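Local coordinates for protein purine nucleoside phosphorylase (Bacillus licheniformis, PDB 6DZD) that probably catalyses the phosphorolysis of adenosine, inosine and S-methyl-5'-thioadenosine, and probably also deaminates adenosine, with zinc as its cofactor, at residues V133-Y138 / Q231-A236; I178-G183 / A236-G241; R202-Q207 / K226-Q231. All coordinates share one frame; numbering follows the deposited sequence.

Contacts 1 and 2 are buried and join neighbouring strands of one mixed sheet, 133-139 and 179-182, to helix 225-236 and to the loop that leaves it; L233 of contact 1 packs on A180 of contact 2. Contact 3 uses the N-terminal part of the same helix but covers it with the loop 202-207, farther out: its centre lies about 17 Å from the centre of the chain, against 11 Å for contact 1 and 14 Å for contact 2. None has a hydrogen bond across its segments. The two inner contacts rest mainly on branched aliphatic and aromatic carbon, whereas the partly buried contact 3 mixes leucine and valine with glutamine and helix backbone.

Contact 1 (V133-Y138 / Q231-A236); sequences VPVYFY and QLLVHA
L233, on helix 225-236, sends its two methyl groups to different residues of strand 133-139, and more of its surface is buried here than of any other residue in the contact. CD2 lies 3.6 Å from CE2 of F137 and 4.1 Å from CZ of the same ring. The two side chains cross obliquely, the methyl meeting the ring at CE2 and CZ, its outer end. CD1 turns to V135, whose CG1 lies 4.2 Å away. In L233 the CG is anti to the carbonyl carbon (chi1 -62°), and with chi2 at 173° the fork extends from the helix to meet V135 with one methyl and F137 with the other.

V135 points from the strand toward the helix. F137 sets out across that direction, and a chi1 of -59°, which puts CG beside its own backbone N, brings the ring round to L233. The same ring also touches M163, V164 and W167 of helix 159-169, placing it where both helices meet the sheet. L233 further packs on A180 of the adjacent strand, so one leucine spans two strands.

The backbones stay well apart, with 9.8 Å between the CA atoms of V135 and L233. No hydrogen bond joins the segments, and every touching residue is buried. The contact is therefore wholly apolar, helix and sheet being held by dispersion forces and the exclusion of water, with position set by side-chain shape.

Contact 2 (I178-G183 / A236-G241); sequences IRAVIG and AGIPNG
I238 and I178 form the main apolar pair, two isoleucines whose side chains cross at about a right angle. The outermost methyl of I238, CD1, sits 3.4 Å from the branch methyl CG2 of I178, while its CG1 lies 4.0 Å from the same methyl. That CD1 also reaches A180 on strand 179-182, ending 4.0 Å from its CB. In I238 the CG1 branch is anti to the carbonyl carbon (chi1 -65°) and chi2 is near 180°, which stretches CD1 out to both partners. V164 of helix 159-169 packs on both isoleucines, and I243 of the next strand touches I238. Shortened to an alanine, I238 would lose CD1, which would probably leave I178 CG2 and A180 CB without their methyl partner and open a gap between loop and strand.

A second kind of contact sets carbon against a backbone oxygen. The branch methyl CG2 of I238 lies 3.6 Å from the carbonyl O of I178, and P239 CD approaches the same oxygen more loosely, at 4.4 Å. The polar need of this oxygen is met by a hydrogen bond from Q242 NE2.

Backbone turning completes the arrangement. G237 follows helix 225-236 with a positive phi of 120° and a Schellman motif, so the chain leaves the helix and I238 comes round to face the sheet. The loop then leads to strand 243-245, parallel neighbour of strand 179-182: the return limb of an enlarged beta-alpha-beta connection, with helix 195-201 and a small antiparallel sheet inserted in its crossover.

Contact 3 (R202-Q207 / K226-Q231); sequences RNLPLQ and KEVNRQ
The loop that follows helix 195-201 lies against the flank of helix 225-236, with L204 and L206 turned in toward V228 and Q231. L204 reaches over with CD1, 3.5 Å from CG1 of V228, the two side chains meeting at a slant. V228 has that CG1 anti to its own backbone N (chi1 -176°), which carries the methyl out toward the leucine; A212 packs on V228 as well.

L206 has the most surface buried here. Its CD1 sits 3.5 Å from CB of Q231 and 4.2 Å from CG1 of V228. The same methyl is 4.0 Å from the carbonyl O of V228, and CD2 rests 3.8 Å from the carbonyl O of Q231. L232 is touched by both leucines, and H235 by P205 and L206.

Along the helix, E227 and R230 form a salt bridge with R230 NH1 3.2 Å from E227 OE2. The carboxylate lies at the guanidinium edge, in its plane, whereas the NH1 comes to OE2 from above the carboxylate plane, 38° out of it. R230 NE adds two weak hydrogen bonds to the carboxylate oxygens, and R230 NH2 makes a weak hydrogen bond to N240 OD1.

Across the segments, the attachment is mostly aliphatic, with leucine methyls also against helix carbonyls, and holds no hydrogen bond or ion pair; the salt bridge of E227 and R230 stays within the helix. L204 and V228 are buried, while L206 and Q231 are partly exposed, so apolar carbon holds the loop from the interior to the protein's edge.

Contact 1 (V133-Y138 / Q231-A236)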
ATOM      1  N   VAL A 133       2.760   3.633   3.920  1.00 17.57           N
ATOM      2  CA  VAL A 133       1.431   4.035   3.456  1.00 17.94           C
ATOM      3  C   VAL A 133       0.978   3.291   2.197  1.00 17.43           C
ATOM      4  O   VAL A 133       1.598   3.410   1.131  1.00 17.07           O
ATOM      5  CB  VAL A 133       1.395   5.555   3.220  1.00 18.67           C
ATOM      6  CG1 VAL A 133       0.079   5.976   2.636  1.00 20.01           C
ATOM      7  CG2 VAL A 133       1.690   6.287   4.497  1.00 19.44           C
ATOM      8  N   PRO A 134      -0.108   2.528   2.273  1.00 17.59           N
ATOM      9  CA  PRO A 134      -0.686   1.933   1.073  1.00 17.27           C
ATOM     10  C   PRO A 134      -1.716   2.843   0.421  1.00 17.92           C
ATOM     11  O   PRO A 134      -2.619   3.358   1.091  1.00 19.52           O
ATOM     12  CB  PRO A 134      -1.354   0.665   1.612  1.00 17.40           C
ATOM     13  CG  PRO A 134      -1.384   0.814   3.091  1.00 18.18           C
ATOM     14  CD  PRO A 134      -0.865   2.137   3.468  1.00 18.39           C
ATOM     15  N   VAL A 135      -1.613   3.049  -0.884  1.00 17.15           N
ATOM     16  CA  VAL A 135      -2.588   3.855  -1.609  1.00 18.01           C
ATOM     17  C   VAL A 135      -3.278   2.993  -2.662  1.00 17.41           C
ATOM     18  O   VAL A 135      -2.646   2.164  -3.323  1.00 16.42           O
ATOM     19  CB  VAL A 135      -1.940   5.097  -2.243  1.00 18.30           C
ATOM     20  CG1 VAL A 135      -3.021   6.048  -2.710  1.00 19.71           C
ATOM     21  CG2 VAL A 135      -1.031   5.789  -1.222  1.00 18.72           C
ATOM     22  N   TYR A 136      -4.585   3.172  -2.800  1.00 17.33           N
ATOM     23  CA  TYR A 136      -5.362   2.484  -3.817  1.00 16.97           C
ATOM     24  C   TYR A 136      -5.903   3.500  -4.814  1.00 17.45           C
ATOM     25  O   TYR A 136      -6.179   4.648  -4.472  1.00 18.46           O
ATOM     26  CB  TYR A 136      -6.518   1.693  -3.201  1.00 17.65           C
ATOM     27  CG  TYR A 136      -6.129   0.654  -2.176  1.00 17.61           C
ATOM     28  CD1 TYR A 136      -5.727   1.025  -0.901  1.00 18.34           C
ATOM     29  CD2 TYR A 136      -6.188  -0.704  -2.468  1.00 17.14           C
ATOM     30  CE1 TYR A 136      -5.381   0.072   0.065  1.00 18.47           C
ATOM     31  CE2 TYR A 136      -5.848  -1.663  -1.514  1.00 17.37           C
ATOM     32  CZ  TYR A 136      -5.445  -1.261  -0.243  1.00 18.01           C
ATOM     33  OH  TYR A 136      -5.106  -2.170   0.727  1.00 18.41           O
ATOM     34  N   PHE A 137      -6.045   3.073  -6.057  1.00 16.93           N
ATOM     35  CA  PHE A 137      -6.487   3.964  -7.117  1.00 17.45           C
ATOM     36  C   PHE A 137      -7.495   3.221  -7.966  1.00 17.45           C
ATOM     37  O   PHE A 137      -7.223   2.107  -8.414  1.00 17.15           O
ATOM     38  CB  PHE A 137      -5.325   4.418  -8.002  1.00 17.33           C
ATOM     39  CG  PHE A 137      -4.231   5.132  -7.274  1.00 17.45           C
ATOM     40  CD1 PHE A 137      -3.253   4.415  -6.587  1.00 16.72           C
ATOM     41  CD2 PHE A 137      -4.153   6.516  -7.312  1.00 18.46           C
ATOM     42  CE1 PHE A 137      -2.229   5.076  -5.935  1.00 16.92           C
ATOM     43  CE2 PHE A 137      -3.146   7.190  -6.682  1.00 18.86           C
ATOM     44  CZ  PHE A 137      -2.178   6.479  -5.990  1.00 18.05           C
ATOM     45  N   TYR A 138      -8.623   3.857  -8.244  1.00 18.38           N
ATOM     46  CA  TYR A 138      -9.634   3.229  -9.076  1.00 18.57           C
ATOM     47  C   TYR A 138     -10.304   4.280  -9.940  1.00 19.33           C
ATOM     48  O   TYR A 138     -10.811   5.279  -9.421  1.00 19.95           O
ATOM     49  CB  TYR A 138     -10.658   2.500  -8.211  1.00 18.86           C
ATOM     50  CG  TYR A 138     -11.780   1.903  -9.002  1.00 19.67           C
ATOM     51  CD1 TYR A 138     -11.564   1.354 -10.270  1.00 20.53           C
ATOM     52  CD2 TYR A 138     -13.063   1.878  -8.485  1.00 20.71           C
ATOM     53  CE1 TYR A 138     -12.608   0.804 -10.987  1.00 22.42           C
ATOM     54  CE2 TYR A 138     -14.109   1.331  -9.199  1.00 22.58           C
ATOM     55  CZ  TYR A 138     -13.877   0.798 -10.436  1.00 23.43           C
ATOM     56  OH  TYR A 138     -14.925   0.255 -11.109  1.00 25.54           O
ATOM     57  N   GLN A 231      -2.758  14.895   0.707  1.00 23.45           N
ATOM     58  CA  GLN A 231      -2.520  16.202   0.112  1.00 23.91           C
ATOM     59  C   GLN A 231      -1.996  16.059  -1.305  1.00 23.14           C
ATOM     60  O   GLN A 231      -2.379  16.825  -2.195  1.00 23.67           O
ATOM     61  CB  GLN A 231      -1.551  17.008   0.974  1.00 24.56           C
ATOM     62  CG  GLN A 231      -2.175  17.598   2.224  1.00 26.02           C
ATOM     63  CD  GLN A 231      -1.282  18.611   2.919  1.00 27.63           C
ATOM     64  OE1 GLN A 231      -0.606  19.412   2.273  1.00 28.34           O
ATOM     65  NE2 GLN A 231      -1.300  18.600   4.247  1.00 28.50           N
ATOM     66  N   LEU A 232      -1.159  15.049  -1.548  1.00 24.19           N
ATOM     67  CA  LEU A 232      -0.585  14.884  -2.872  1.00 23.45           C
ATOM     68  C   LEU A 232      -1.615  14.424  -3.895  1.00 23.36           C
ATOM     69  O   LEU A 232      -1.530  14.814  -5.066  1.00 23.28           O
ATOM     70  CB  LEU A 232       0.565  13.897  -2.805  1.00 22.54           C
ATOM     71  CG  LEU A 232       1.815  14.501  -2.177  1.00 22.80           C
ATOM     72  CD1 LEU A 232       2.715  13.375  -1.675  1.00 22.25           C
ATOM     73  CD2 LEU A 232       2.527  15.413  -3.176  1.00 23.18           C
ATOM     74  N   LEU A 233      -2.612  13.633  -3.466  1.00 22.51           N
ATOM     75  CA  LEU A 233      -3.708  13.244  -4.354  1.00 22.65           C
ATOM     76  C   LEU A 233      -4.570  14.446  -4.726  1.00 23.61           C
ATOM     77  O   LEU A 233      -4.891  14.645  -5.905  1.00 23.73           O
ATOM     78  CB  LEU A 233      -4.561  12.162  -3.693  1.00 22.81           C
ATOM     79  CG  LEU A 233      -3.860  10.838  -3.373  1.00 21.98           C
ATOM     80  CD1 LEU A 233      -4.746   9.890  -2.551  1.00 22.15           C
ATOM     81  CD2 LEU A 233      -3.399  10.164  -4.644  1.00 21.04           C
ATOM     82  N   VAL A 234      -4.937  15.270  -3.737  1.00 21.61           N
ATOM     83  CA  VAL A 234      -5.753  16.449  -4.012  1.00 23.61           C
ATOM     84  C   VAL A 234      -4.997  17.400  -4.929  1.00 24.38           C
ATOM     85  O   VAL A 234      -5.563  17.979  -5.869  1.00 25.61           O
ATOM     86  CB  VAL A 234      -6.156  17.145  -2.700  1.00 24.94           C
ATOM     87  CG1 VAL A 234      -6.960  18.411  -2.992  1.00 27.32           C
ATOM     88  CG2 VAL A 234      -6.930  16.197  -1.787  1.00 24.43           C
ATOM     89  N   HIS A 235      -3.703  17.580  -4.656  1.00 24.08           N
ATOM     90  CA  HIS A 235      -2.844  18.348  -5.541  1.00 24.80           C
ATOM     91  C   HIS A 235      -2.860  17.752  -6.938  1.00 24.20           C
ATOM     92  O   HIS A 235      -2.935  18.480  -7.932  1.00 25.46           O
ATOM     93  CB  HIS A 235      -1.433  18.363  -4.963  1.00 24.31           C
ATOM     94  CG  HIS A 235      -0.430  19.107  -5.787  1.00 25.20           C
ATOM     95  ND1 HIS A 235      -0.342  20.483  -5.789  1.00 27.24           N
ATOM     96  CD2 HIS A 235       0.558  18.661  -6.596  1.00 24.58           C
ATOM     97  CE1 HIS A 235       0.642  20.855  -6.585  1.00 27.79           C
ATOM     98  NE2 HIS A 235       1.209  19.769  -7.080  1.00 26.22           N
ATOM     99  N   ALA A 236      -2.849  16.424  -7.033  1.00 22.66           N
ATOM    100  CA  ALA A 236      -2.791  15.799  -8.341  1.00 22.26           C
ATOM    101  C   ALA A 236      -4.090  15.940  -9.121  1.00 23.30           C
ATOM    102  O   ALA A 236      -4.097  15.684 -10.329  1.00 23.55           O
ATOM    103  CB  ALA A 236      -2.423  14.332  -8.198  1.00 20.45           C
TER

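Contact 2 (I178-G183 / A236-G241)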
ATOM      1  N   ILE A 178     -11.233   9.693 -10.689  1.00 20.87           N
ATOM      2  CA  ILE A 178     -10.372   8.767  -9.959  1.00 20.14           C
ATOM      3  C   ILE A 178     -10.807   8.705  -8.499  1.00 20.40           C
ATOM      4  O   ILE A 178     -11.069   9.733  -7.862  1.00 21.29           O
ATOM      5  CB  ILE A 178      -8.895   9.175 -10.088  1.00 20.07           C
ATOM      6  CG1 ILE A 178      -8.437   9.129 -11.551  1.00 20.06           C
ATOM      7  CG2 ILE A 178      -8.008   8.283  -9.233  1.00 19.23           C
ATOM      8  CD1 ILE A 178      -7.115   9.829 -11.790  1.00 20.42           C
ATOM      9  N   ARG A 179     -10.898   7.489  -7.974  1.00 20.64           N
ATOM     10  CA  ARG A 179     -11.115   7.243  -6.564  1.00 20.99           C
ATOM     11  C   ARG A 179      -9.822   6.723  -5.956  1.00 20.39           C
ATOM     12  O   ARG A 179      -9.013   6.090  -6.640  1.00 19.40           O
ATOM     13  CB  ARG A 179     -12.250   6.242  -6.353  1.00 20.97           C
ATOM     14  CG  ARG A 179     -13.626   6.875  -6.324  1.00 21.87           C
ATOM     15  CD  ARG A 179     -14.270   6.954  -7.717  1.00 21.81           C
ATOM     16  NE  ARG A 179     -15.630   7.500  -7.648  1.00 22.88           N
ATOM     17  CZ  ARG A 179     -16.165   8.335  -8.538  1.00 24.07           C
ATOM     18  NH1 ARG A 179     -17.413   8.769  -8.372  1.00 25.71           N
ATOM     19  NH2 ARG A 179     -15.457   8.742  -9.590  1.00 23.78           N
ATOM     20  N   ALA A 180      -9.626   7.016  -4.669  1.00 19.15           N
ATOM     21  CA  ALA A 180      -8.418   6.628  -3.961  1.00 18.77           C
ATOM     22  C   ALA A 180      -8.745   6.219  -2.534  1.00 19.49           C
ATOM     23  O   ALA A 180      -9.644   6.782  -1.902  1.00 20.57           O
ATOM     24  CB  ALA A 180      -7.403   7.769  -3.956  1.00 19.28           C
ATOM     25  N   VAL A 181      -8.017   5.233  -2.033  1.00 18.32           N
ATOM     26  CA  VAL A 181      -8.113   4.821  -0.645  1.00 18.71           C
ATOM     27  C   VAL A 181      -6.706   4.753  -0.060  1.00 18.20           C
ATOM     28  O   VAL A 181      -5.770   4.278  -0.718  1.00 16.98           O
ATOM     29  CB  VAL A 181      -8.848   3.470  -0.499  1.00 18.74           C
ATOM     30  CG1 VAL A 181      -8.536   2.808   0.871  1.00 18.87           C
ATOM     31  CG2 VAL A 181     -10.367   3.643  -0.707  1.00 19.72           C
ATOM     32  N   ILE A 182      -6.550   5.274   1.161  1.00 18.38           N
ATOM     33  CA  ILE A 182      -5.311   5.183   1.936  1.00 18.23           C
ATOM     34  C   ILE A 182      -5.550   4.197   3.079  1.00 18.25           C
ATOM     35  O   ILE A 182      -6.464   4.385   3.894  1.00 19.13           O
ATOM     36  CB  ILE A 182      -4.861   6.564   2.453  1.00 19.60           C
ATOM     37  CG1 ILE A 182      -4.515   7.477   1.277  1.00 19.69           C
ATOM     38  CG2 ILE A 182      -3.670   6.446   3.364  1.00 18.96           C
ATOM     39  CD1 ILE A 182      -4.156   8.903   1.664  1.00 21.37           C
ATOM     40  N   GLY A 183      -4.739   3.137   3.126  1.00 19.21           N
ATOM     41  CA  GLY A 183      -4.956   2.021   4.018  1.00 19.21           C
ATOM     42  C   GLY A 183      -4.241   2.152   5.350  1.00 19.20           C
ATOM     43  O   GLY A 183      -3.684   3.205   5.690  1.00 19.29           O
ATOM     44  N   ALA A 236      -2.849  16.424  -7.033  1.00 22.66           N
ATOM     45  CA  ALA A 236      -2.791  15.799  -8.341  1.00 22.26           C
ATOM     46  C   ALA A 236      -4.090  15.940  -9.121  1.00 23.30           C
ATOM     47  O   ALA A 236      -4.097  15.684 -10.329  1.00 23.55           O
ATOM     48  CB  ALA A 236      -2.423  14.332  -8.198  1.00 20.45           C
ATOM     49  N   GLY A 237      -5.188  16.309  -8.472  1.00 23.77           N
ATOM     50  CA  GLY A 237      -6.444  16.489  -9.173  1.00 25.13           C
ATOM     51  C   GLY A 237      -7.546  15.587  -8.684  1.00 24.74           C
ATOM     52  O   GLY A 237      -8.658  15.628  -9.226  1.00 26.02           O
ATOM     53  N   ILE A 238      -7.304  14.736  -7.711  1.00 23.40           N
ATOM     54  CA  ILE A 238      -8.394  13.912  -7.200  1.00 23.32           C
ATOM     55  C   ILE A 238      -9.228  14.764  -6.249  1.00 24.89           C
ATOM     56  O   ILE A 238      -8.657  15.399  -5.344  1.00 24.95           O
ATOM     57  CB  ILE A 238      -7.851  12.674  -6.500  1.00 21.87           C
ATOM     58  CG1 ILE A 238      -7.133  11.774  -7.500  1.00 20.89           C
ATOM     59  CG2 ILE A 238      -8.972  11.924  -5.862  1.00 21.99           C
ATOM     60  CD1 ILE A 238      -6.709  10.460  -6.897  1.00 20.11           C
ATOM     61  N   PRO A 239     -10.552  14.799  -6.405  1.00 26.26           N
ATOM     62  CA  PRO A 239     -11.373  15.564  -5.458  1.00 28.06           C
ATOM     63  C   PRO A 239     -11.313  14.935  -4.075  1.00 27.15           C
ATOM     64  O   PRO A 239     -11.322  13.712  -3.928  1.00 25.73           O
ATOM     65  CB  PRO A 239     -12.787  15.495  -6.053  1.00 29.93           C
ATOM     66  CG  PRO A 239     -12.721  14.664  -7.253  1.00 29.06           C
ATOM     67  CD  PRO A 239     -11.350  14.076  -7.407  1.00 26.62           C
ATOM     68  N   ASN A 240     -11.203  15.792  -3.053  1.00 28.15           N
ATOM     69  CA  ASN A 240     -11.027  15.294  -1.693  1.00 27.51           C
ATOM     70  C   ASN A 240     -12.177  14.381  -1.271  1.00 27.96           C
ATOM     71  O   ASN A 240     -11.969  13.444  -0.487  1.00 26.78           O
ATOM     72  CB  ASN A 240     -10.878  16.463  -0.719  1.00 29.12           C
ATOM     73  CG  ASN A 240     -10.422  16.006   0.667  1.00 28.45           C
ATOM     74  OD1 ASN A 240      -9.675  15.024   0.795  1.00 26.36           O
ATOM     75  ND2 ASN A 240     -10.873  16.708   1.712  1.00 30.45           N
ATOM     76  N   GLY A 241     -13.388  14.639  -1.782  1.00 29.88           N
ATOM     77  CA  GLY A 241     -14.525  13.801  -1.459  1.00 30.67           C
ATOM     78  C   GLY A 241     -14.360  12.363  -1.908  1.00 28.70           C
ATOM     79  O   GLY A 241     -14.966  11.458  -1.327  1.00 28.83           O
TER

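Contact 3 (R202-Q207 / K226-Q231)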
ATOM      1  N   ARG A 202       9.154  18.728   3.278  1.00 30.94           N
ATOM      2  CA  ARG A 202       8.793  20.122   3.077  1.00 34.17           C
ATOM      3  C   ARG A 202       9.198  20.640   1.696  1.00 37.09           C
ATOM      4  O   ARG A 202       8.843  21.775   1.348  1.00 40.28           O
ATOM      5  CB  ARG A 202       9.385  20.964   4.210  1.00 34.68           C
ATOM      6  CG  ARG A 202      10.645  21.698   3.884  1.00 36.71           C
ATOM      7  CD  ARG A 202      10.989  22.678   4.987  1.00 37.85           C
ATOM      8  NE  ARG A 202      11.678  22.063   6.127  1.00 35.97           N
ATOM      9  CZ  ARG A 202      11.282  22.187   7.396  1.00 36.23           C
ATOM     10  NH1 ARG A 202      10.195  22.900   7.686  1.00 36.57           N
ATOM     11  NH2 ARG A 202      11.975  21.608   8.373  1.00 36.23           N
ATOM     12  N   ASN A 203       9.920  19.841   0.904  1.00 36.38           N
ATOM     13  CA  ASN A 203      10.276  20.188  -0.465  1.00 39.23           C
ATOM     14  C   ASN A 203       9.307  19.628  -1.487  1.00 39.71           C
ATOM     15  O   ASN A 203       9.567  19.724  -2.692  1.00 42.04           O
ATOM     16  CB  ASN A 203      11.688  19.711  -0.789  1.00 38.72           C
ATOM     17  CG  ASN A 203      12.702  20.840  -0.730  1.00 41.28           C
ATOM     18  OD1 ASN A 203      12.342  22.037  -0.766  1.00 44.17           O
ATOM     19  ND2 ASN A 203      13.983  20.474  -0.640  1.00 40.49           N
ATOM     20  N   LEU A 204       8.196  19.052  -1.033  1.00 37.83           N
ATOM     21  CA  LEU A 204       7.165  18.600  -1.947  1.00 38.59           C
ATOM     22  C   LEU A 204       6.467  19.808  -2.564  1.00 42.48           C
ATOM     23  O   LEU A 204       6.417  20.882  -1.954  1.00 43.89           O
ATOM     24  CB  LEU A 204       6.147  17.721  -1.215  1.00 35.79           C
ATOM     25  CG  LEU A 204       6.517  16.236  -1.096  1.00 32.66           C
ATOM     26  CD1 LEU A 204       5.898  15.583   0.114  1.00 29.78           C
ATOM     27  CD2 LEU A 204       6.128  15.473  -2.361  1.00 33.50           C
ATOM     28  N   PRO A 205       5.920  19.656  -3.783  1.00 44.59           N
ATOM     29  CA  PRO A 205       5.258  20.789  -4.451  1.00 48.76           C
ATOM     30  C   PRO A 205       4.004  21.255  -3.727  1.00 48.91           C
ATOM     31  O   PRO A 205       3.231  22.054  -4.260  1.00 52.30           O
ATOM     32  CB  PRO A 205       4.931  20.236  -5.849  1.00 50.50           C
ATOM     33  CG  PRO A 205       4.984  18.741  -5.698  1.00 46.76           C
ATOM     34  CD  PRO A 205       6.035  18.484  -4.668  1.00 43.73           C
ATOM     35  N   LEU A 206       3.767  20.729  -2.531  1.00 45.46           N
ATOM     36  CA  LEU A 206       2.688  21.225  -1.696  1.00 45.64           C
ATOM     37  C   LEU A 206       3.112  22.526  -1.037  1.00 47.53           C
ATOM     38  O   LEU A 206       4.275  22.706  -0.669  1.00 46.87           O
ATOM     39  CB  LEU A 206       2.302  20.201  -0.630  1.00 41.62           C
ATOM     40  CG  LEU A 206       2.007  18.806  -1.161  1.00 39.56           C
ATOM     41  CD1 LEU A 206       1.678  17.882  -0.008  1.00 35.98           C
ATOM     42  CD2 LEU A 206       0.876  18.844  -2.160  1.00 41.99           C
ATOM     43  N   GLN A 207       2.172  23.449  -0.923  1.00 50.19           N
ATOM     44  CA  GLN A 207       2.464  24.672  -0.201  1.00 52.15           C
ATOM     45  C   GLN A 207       2.147  24.532   1.275  1.00 49.61           C
ATOM     46  O   GLN A 207       2.787  25.196   2.102  1.00 49.93           O
ATOM     47  CB  GLN A 207       1.674  25.848  -0.791  1.00 56.93           C
ATOM     48  N   LYS A 226       0.079   9.584   6.016  1.00 20.14           N
ATOM     49  CA  LYS A 226      -1.172   9.477   5.270  1.00 19.57           C
ATOM     50  C   LYS A 226      -1.639  10.845   4.786  1.00 20.05           C
ATOM     51  O   LYS A 226      -2.229  10.966   3.709  1.00 19.60           O
ATOM     52  CB  LYS A 226      -2.258   8.852   6.146  1.00 19.82           C
ATOM     53  CG  LYS A 226      -2.035   7.426   6.625  1.00 19.87           C
ATOM     54  CD  LYS A 226      -3.219   7.001   7.485  1.00 20.20           C
ATOM     55  CE  LYS A 226      -2.913   5.782   8.304  1.00 20.82           C
ATOM     56  NZ  LYS A 226      -3.924   5.580   9.383  1.00 21.44           N
ATOM     57  N   GLU A 227      -1.404  11.883   5.586  1.00 21.43           N
ATOM     58  CA  GLU A 227      -1.943  13.195   5.258  1.00 21.85           C
ATOM     59  C   GLU A 227      -1.162  13.848   4.130  1.00 21.52           C
ATOM     60  O   GLU A 227      -1.743  14.530   3.282  1.00 21.67           O
ATOM     61  CB  GLU A 227      -1.958  14.078   6.509  1.00 23.31           C
ATOM     62  CG  GLU A 227      -2.556  15.459   6.310  1.00 25.06           C
ATOM     63  CD  GLU A 227      -4.031  15.445   5.895  1.00 25.39           C
ATOM     64  OE1 GLU A 227      -4.690  14.367   5.931  1.00 24.40           O
ATOM     65  OE2 GLU A 227      -4.522  16.543   5.534  1.00 26.88           O
ATOM     66  N   VAL A 228       0.157  13.671   4.119  1.00 22.32           N
ATOM     67  CA  VAL A 228       0.940  14.186   3.010  1.00 21.87           C
ATOM     68  C   VAL A 228       0.507  13.517   1.723  1.00 20.79           C
ATOM     69  O   VAL A 228       0.409  14.161   0.673  1.00 20.75           O
ATOM     70  CB  VAL A 228       2.440  13.980   3.263  1.00 21.84           C
ATOM     71  CG1 VAL A 228       3.241  14.618   2.148  1.00 21.61           C
ATOM     72  CG2 VAL A 228       2.831  14.531   4.617  1.00 23.15           C
ATOM     73  N   ASN A 229       0.258  12.211   1.775  1.00 21.27           N
ATOM     74  CA  ASN A 229      -0.214  11.532   0.580  1.00 20.40           C
ATOM     75  C   ASN A 229      -1.613  12.002   0.192  1.00 20.82           C
ATOM     76  O   ASN A 229      -1.879  12.259  -0.989  1.00 20.67           O
ATOM     77  CB  ASN A 229      -0.156  10.025   0.780  1.00 19.78           C
ATOM     78  CG  ASN A 229       1.244   9.489   0.621  1.00 19.20           C
ATOM     79  OD1 ASN A 229       1.714   9.273  -0.494  1.00 18.54           O
ATOM     80  ND2 ASN A 229       1.931   9.294   1.732  1.00 19.79           N
ATOM     81  N   ARG A 230      -2.515  12.152   1.162  1.00 21.12           N
ATOM     82  CA  ARG A 230      -3.819  12.707   0.821  1.00 21.59           C
ATOM     83  C   ARG A 230      -3.669  14.079   0.183  1.00 21.83           C
ATOM     84  O   ARG A 230      -4.350  14.394  -0.800  1.00 21.94           O
ATOM     85  CB  ARG A 230      -4.713  12.781   2.048  1.00 22.32           C
ATOM     86  CG  ARG A 230      -6.130  13.161   1.708  1.00 22.77           C
ATOM     87  CD  ARG A 230      -6.827  13.812   2.908  1.00 23.69           C
ATOM     88  NE  ARG A 230      -6.281  15.130   3.212  1.00 24.55           N
ATOM     89  CZ  ARG A 230      -6.594  16.226   2.525  1.00 25.85           C
ATOM     90  NH1 ARG A 230      -6.064  17.398   2.845  1.00 27.26           N
ATOM     91  NH2 ARG A 230      -7.443  16.143   1.507  1.00 25.92           N
ATOM     92  N   GLN A 231      -2.758  14.895   0.707  1.00 23.45           N
ATOM     93  CA  GLN A 231      -2.520  16.202   0.112  1.00 23.91           C
ATOM     94  C   GLN A 231      -1.996  16.059  -1.305  1.00 23.14           C
ATOM     95  O   GLN A 231      -2.379  16.825  -2.195  1.00 23.67           O
ATOM     96  CB  GLN A 231      -1.551  17.008   0.974  1.00 24.56           C
ATOM     97  CG  GLN A 231      -2.175  17.598   2.224  1.00 26.02           C
ATOM     98  CD  GLN A 231      -1.282  18.611   2.919  1.00 27.63           C
ATOM     99  OE1 GLN A 231      -0.606  19.412   2.273  1.00 28.34           O
ATOM    100  NE2 GLN A 231      -1.300  18.600   4.247  1.00 28.50           N
TER